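Local atomic coordinates of prolyl oligopeptidase (Novosphingobium capsulatum, PDB entry 1YR2), a protein that probably hydrolyses oligopeptides on the carboxyl side of proline, and less readily alanine, as a serine peptidase of the prolyl oligopeptidase family. Residues R101-G112 and W447-D455. Sequence-based numbering, arbitrary orientation.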
# COMPACT_ATOMS: atom_id res chain seq x y z
N ARG A 101 -19.64 13.43 -3.30
CA ARG A 101 -18.64 12.90 -4.22
C ARG A 101 -17.96 11.67 -3.63
O ARG A 101 -17.83 10.64 -4.31
CB ARG A 101 -17.60 13.95 -4.60
CG ARG A 101 -16.72 13.53 -5.77
CD ARG A 101 -17.48 13.50 -7.06
NE ARG A 101 -16.85 12.73 -8.10
CZ ARG A 101 -17.10 11.44 -8.36
NH1 ARG A 101 -17.84 10.67 -7.53
NH2 ARG A 101 -16.49 10.87 -9.37
N MET A 102 -17.52 11.76 -2.37
CA MET A 102 -16.76 10.69 -1.76
C MET A 102 -17.60 9.42 -1.62
O MET A 102 -17.13 8.36 -1.98
CB MET A 102 -16.20 11.03 -0.41
CG MET A 102 -15.27 9.91 0.07
SD MET A 102 -14.23 10.45 1.31
CE MET A 102 -13.27 8.80 1.68
N LYS A 103 -18.83 9.55 -1.15
CA LYS A 103 -19.73 8.41 -1.05
C LYS A 103 -19.80 7.70 -2.43
O LYS A 103 -19.79 6.49 -2.51
CB LYS A 103 -21.13 8.87 -0.62
CG LYS A 103 -21.31 9.13 0.89
CD LYS A 103 -22.82 9.32 1.26
CE LYS A 103 -23.00 9.83 2.70
NZ LYS A 103 -24.31 10.58 2.91
N ALA A 104 -19.89 8.46 -3.51
CA ALA A 104 -20.12 7.86 -4.82
C ALA A 104 -18.86 7.14 -5.35
O ALA A 104 -18.99 6.28 -6.22
CB ALA A 104 -20.58 8.89 -5.79
N LEU A 105 -17.70 7.46 -4.78
CA LEU A 105 -16.38 6.91 -5.19
C LEU A 105 -15.98 5.60 -4.50
O LEU A 105 -15.03 4.93 -4.96
CB LEU A 105 -15.28 7.92 -4.91
CG LEU A 105 -15.23 9.16 -5.79
CD1 LEU A 105 -14.22 10.15 -5.28
CD2 LEU A 105 -14.86 8.78 -7.17
N ILE A 106 -16.66 5.22 -3.41
CA ILE A 106 -16.21 4.06 -2.56
C ILE A 106 -16.41 2.66 -3.13
O ILE A 106 -15.52 1.82 -3.04
CB ILE A 106 -16.94 4.08 -1.16
CG1 ILE A 106 -16.62 5.35 -0.39
CG2 ILE A 106 -16.53 2.83 -0.31
CD1 ILE A 106 -15.11 5.65 -0.38
N ASP A 107 -17.59 2.38 -3.65
CA ASP A 107 -18.00 1.04 -4.01
C ASP A 107 -17.99 0.96 -5.52
O ASP A 107 -18.68 1.73 -6.23
CB ASP A 107 -19.39 0.68 -3.43
CG ASP A 107 -19.43 0.77 -1.89
OD1 ASP A 107 -18.57 0.15 -1.22
OD2 ASP A 107 -20.25 1.50 -1.25
N TYR A 108 -17.15 0.06 -6.03
CA TYR A 108 -17.13 -0.21 -7.45
C TYR A 108 -16.65 -1.65 -7.66
O TYR A 108 -16.00 -2.22 -6.79
CB TYR A 108 -16.19 0.79 -8.15
CG TYR A 108 -14.87 0.97 -7.46
CD1 TYR A 108 -13.78 0.13 -7.74
CD2 TYR A 108 -14.70 1.94 -6.48
CE1 TYR A 108 -12.57 0.26 -7.06
CE2 TYR A 108 -13.45 2.10 -5.82
CZ TYR A 108 -12.42 1.26 -6.10
OH TYR A 108 -11.20 1.39 -5.45
N GLU A 109 -16.96 -2.22 -8.81
CA GLU A 109 -16.54 -3.57 -9.13
C GLU A 109 -15.02 -3.70 -9.28
O GLU A 109 -14.31 -2.74 -9.65
CB GLU A 109 -17.24 -4.04 -10.42
CG GLU A 109 -16.72 -3.39 -11.68
CD GLU A 109 -17.52 -3.83 -12.91
OE1 GLU A 109 -17.87 -5.04 -12.99
OE2 GLU A 109 -17.78 -2.95 -13.78
N ARG A 110 -14.53 -4.92 -9.04
CA ARG A 110 -13.10 -5.20 -9.18
C ARG A 110 -12.87 -6.58 -9.75
O ARG A 110 -13.50 -7.53 -9.36
CB ARG A 110 -12.37 -5.11 -7.83
CG ARG A 110 -12.86 -4.01 -6.89
CD ARG A 110 -12.18 -4.01 -5.50
NE ARG A 110 -12.67 -5.10 -4.63
CZ ARG A 110 -12.05 -6.26 -4.45
NH1 ARG A 110 -10.89 -6.52 -5.05
NH2 ARG A 110 -12.58 -7.16 -3.64
N PHE A 111 -11.95 -6.67 -10.69
CA PHE A 111 -11.55 -7.92 -11.32
C PHE A 111 -10.18 -8.31 -10.77
O PHE A 111 -9.32 -7.45 -10.55
CB PHE A 111 -11.48 -7.80 -12.85
CG PHE A 111 -12.80 -7.69 -13.51
CD1 PHE A 111 -13.43 -6.46 -13.58
CD2 PHE A 111 -13.43 -8.78 -14.07
CE1 PHE A 111 -14.66 -6.34 -14.24
CE2 PHE A 111 -14.63 -8.66 -14.73
CZ PHE A 111 -15.25 -7.45 -14.79
N GLY A 112 -9.97 -9.60 -10.52
CA GLY A 112 -8.65 -10.12 -10.25
C GLY A 112 -7.89 -10.44 -11.51
O GLY A 112 -8.45 -10.51 -12.60
N TRP A 447 -8.41 -4.37 -20.51
CA TRP A 447 -9.03 -5.67 -20.49
C TRP A 447 -10.52 -5.46 -20.17
O TRP A 447 -11.21 -4.74 -20.88
CB TRP A 447 -8.28 -6.58 -19.49
CG TRP A 447 -8.73 -8.01 -19.55
CD1 TRP A 447 -8.78 -8.81 -20.68
CD2 TRP A 447 -9.25 -8.81 -18.47
NE1 TRP A 447 -9.30 -10.03 -20.35
CE2 TRP A 447 -9.61 -10.07 -19.02
CE3 TRP A 447 -9.43 -8.61 -17.09
CZ2 TRP A 447 -10.13 -11.11 -18.23
CZ3 TRP A 447 -9.96 -9.63 -16.31
CH2 TRP A 447 -10.31 -10.87 -16.90
N GLU A 448 -11.05 -6.08 -19.13
CA GLU A 448 -12.44 -5.89 -18.79
C GLU A 448 -12.75 -4.46 -18.48
O GLU A 448 -12.07 -3.83 -17.65
CB GLU A 448 -12.85 -6.74 -17.60
CG GLU A 448 -12.92 -8.22 -17.95
CD GLU A 448 -14.14 -8.58 -18.73
OE1 GLU A 448 -15.21 -7.96 -18.53
OE2 GLU A 448 -14.01 -9.50 -19.55
N PRO A 449 -13.79 -3.92 -19.09
CA PRO A 449 -14.27 -2.60 -18.63
C PRO A 449 -14.70 -2.61 -17.16
O PRO A 449 -15.23 -3.60 -16.68
CB PRO A 449 -15.47 -2.36 -19.51
CG PRO A 449 -15.26 -3.19 -20.71
CD PRO A 449 -14.55 -4.43 -20.24
N VAL A 450 -14.45 -1.50 -16.47
CA VAL A 450 -14.82 -1.32 -15.07
C VAL A 450 -15.68 -0.07 -14.98
O VAL A 450 -15.27 0.99 -15.46
CB VAL A 450 -13.55 -1.15 -14.18
CG1 VAL A 450 -13.87 -0.71 -12.80
CG2 VAL A 450 -12.80 -2.47 -14.08
N HIS A 451 -16.86 -0.17 -14.37
CA HIS A 451 -17.73 0.98 -14.28
C HIS A 451 -17.40 1.84 -13.04
O HIS A 451 -17.59 1.41 -11.91
CB HIS A 451 -19.22 0.57 -14.25
CG HIS A 451 -20.14 1.74 -14.03
ND1 HIS A 451 -20.09 2.87 -14.83
CD2 HIS A 451 -21.10 1.96 -13.09
CE1 HIS A 451 -20.99 3.74 -14.39
NE2 HIS A 451 -21.61 3.22 -13.34
N LEU A 452 -16.86 3.03 -13.28
CA LEU A 452 -16.53 3.98 -12.21
C LEU A 452 -17.38 5.23 -12.42
O LEU A 452 -17.97 5.42 -13.48
CB LEU A 452 -15.06 4.39 -12.29
CG LEU A 452 -14.02 3.25 -12.13
CD1 LEU A 452 -12.66 3.80 -12.20
CD2 LEU A 452 -14.26 2.57 -10.81
N THR A 453 -17.41 6.11 -11.44
CA THR A 453 -18.14 7.37 -11.59
C THR A 453 -17.32 8.48 -12.28
O THR A 453 -17.79 9.61 -12.41
CB THR A 453 -18.62 7.88 -10.25
OG1 THR A 453 -17.51 8.07 -9.39
CG2 THR A 453 -19.56 6.85 -9.57
N PHE A 454 -16.10 8.17 -12.67
CA PHE A 454 -15.25 9.10 -13.40
C PHE A 454 -14.48 8.34 -14.44
O PHE A 454 -14.43 7.10 -14.40
CB PHE A 454 -14.31 9.83 -12.42
CG PHE A 454 -13.35 8.91 -11.68
CD1 PHE A 454 -13.70 8.29 -10.50
CD2 PHE A 454 -12.12 8.67 -12.20
CE1 PHE A 454 -12.83 7.42 -9.87
CE2 PHE A 454 -11.23 7.81 -11.55
CZ PHE A 454 -11.58 7.19 -10.40
N ASP A 455 -13.83 9.06 -15.35
CA ASP A 455 -12.95 8.46 -16.34
C ASP A 455 -11.50 8.75 -15.99
O ASP A 455 -11.11 9.90 -16.04
CB ASP A 455 -13.26 9.09 -17.70
CG ASP A 455 -12.47 8.46 -18.85
OD1 ASP A 455 -11.52 7.65 -18.63
OD2 ASP A 455 -12.76 8.73 -20.03
O HOH W 1 -18.59 -0.77 -10.76
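The hydroxyl of T453 takes two N-H groups from R101, NH2 to OG1 at 3.0 Å and NH1 to OG1 at 3.2 Å. OG1 lies nearly in the guanidinium plane, at its end, and the bond from NH2 is the straighter (157°). R101 reaches it by starting with CG opposite its own backbone N (chi1 -168°) and then bending at chi2; its NE makes a salt bridge with D515. A leucine here would probably leave both the T453 hydroxyl and the D515 carboxylate without their arginine partner. Beside this grip, L105 CD2 packs 3.6 Å from F454 CD1; next along, L452 CD2 meets Y108 at CB. Further along, H451 N donates to E109 OE2 (3.0 Å), onto the anti lone pair of that oxygen, while E109 OE1 is held by W125; a water joins E109 N to H451 O. At the far end the F111 ring lies across E448, whose CB sits 3.7 Å over the ring centre, and the E448 carboxylate runs on to a salt bridge with R138. The two chain passages linking the domains run side by side in opposite directions: 101-112 leaves helix 95-105, packed on helix 508-514 of the hydrolase domain, for the first propeller strand, 110-117, while 447-455 returns from the last, 443-446, toward strand 459-467 of the hydrolase sheet.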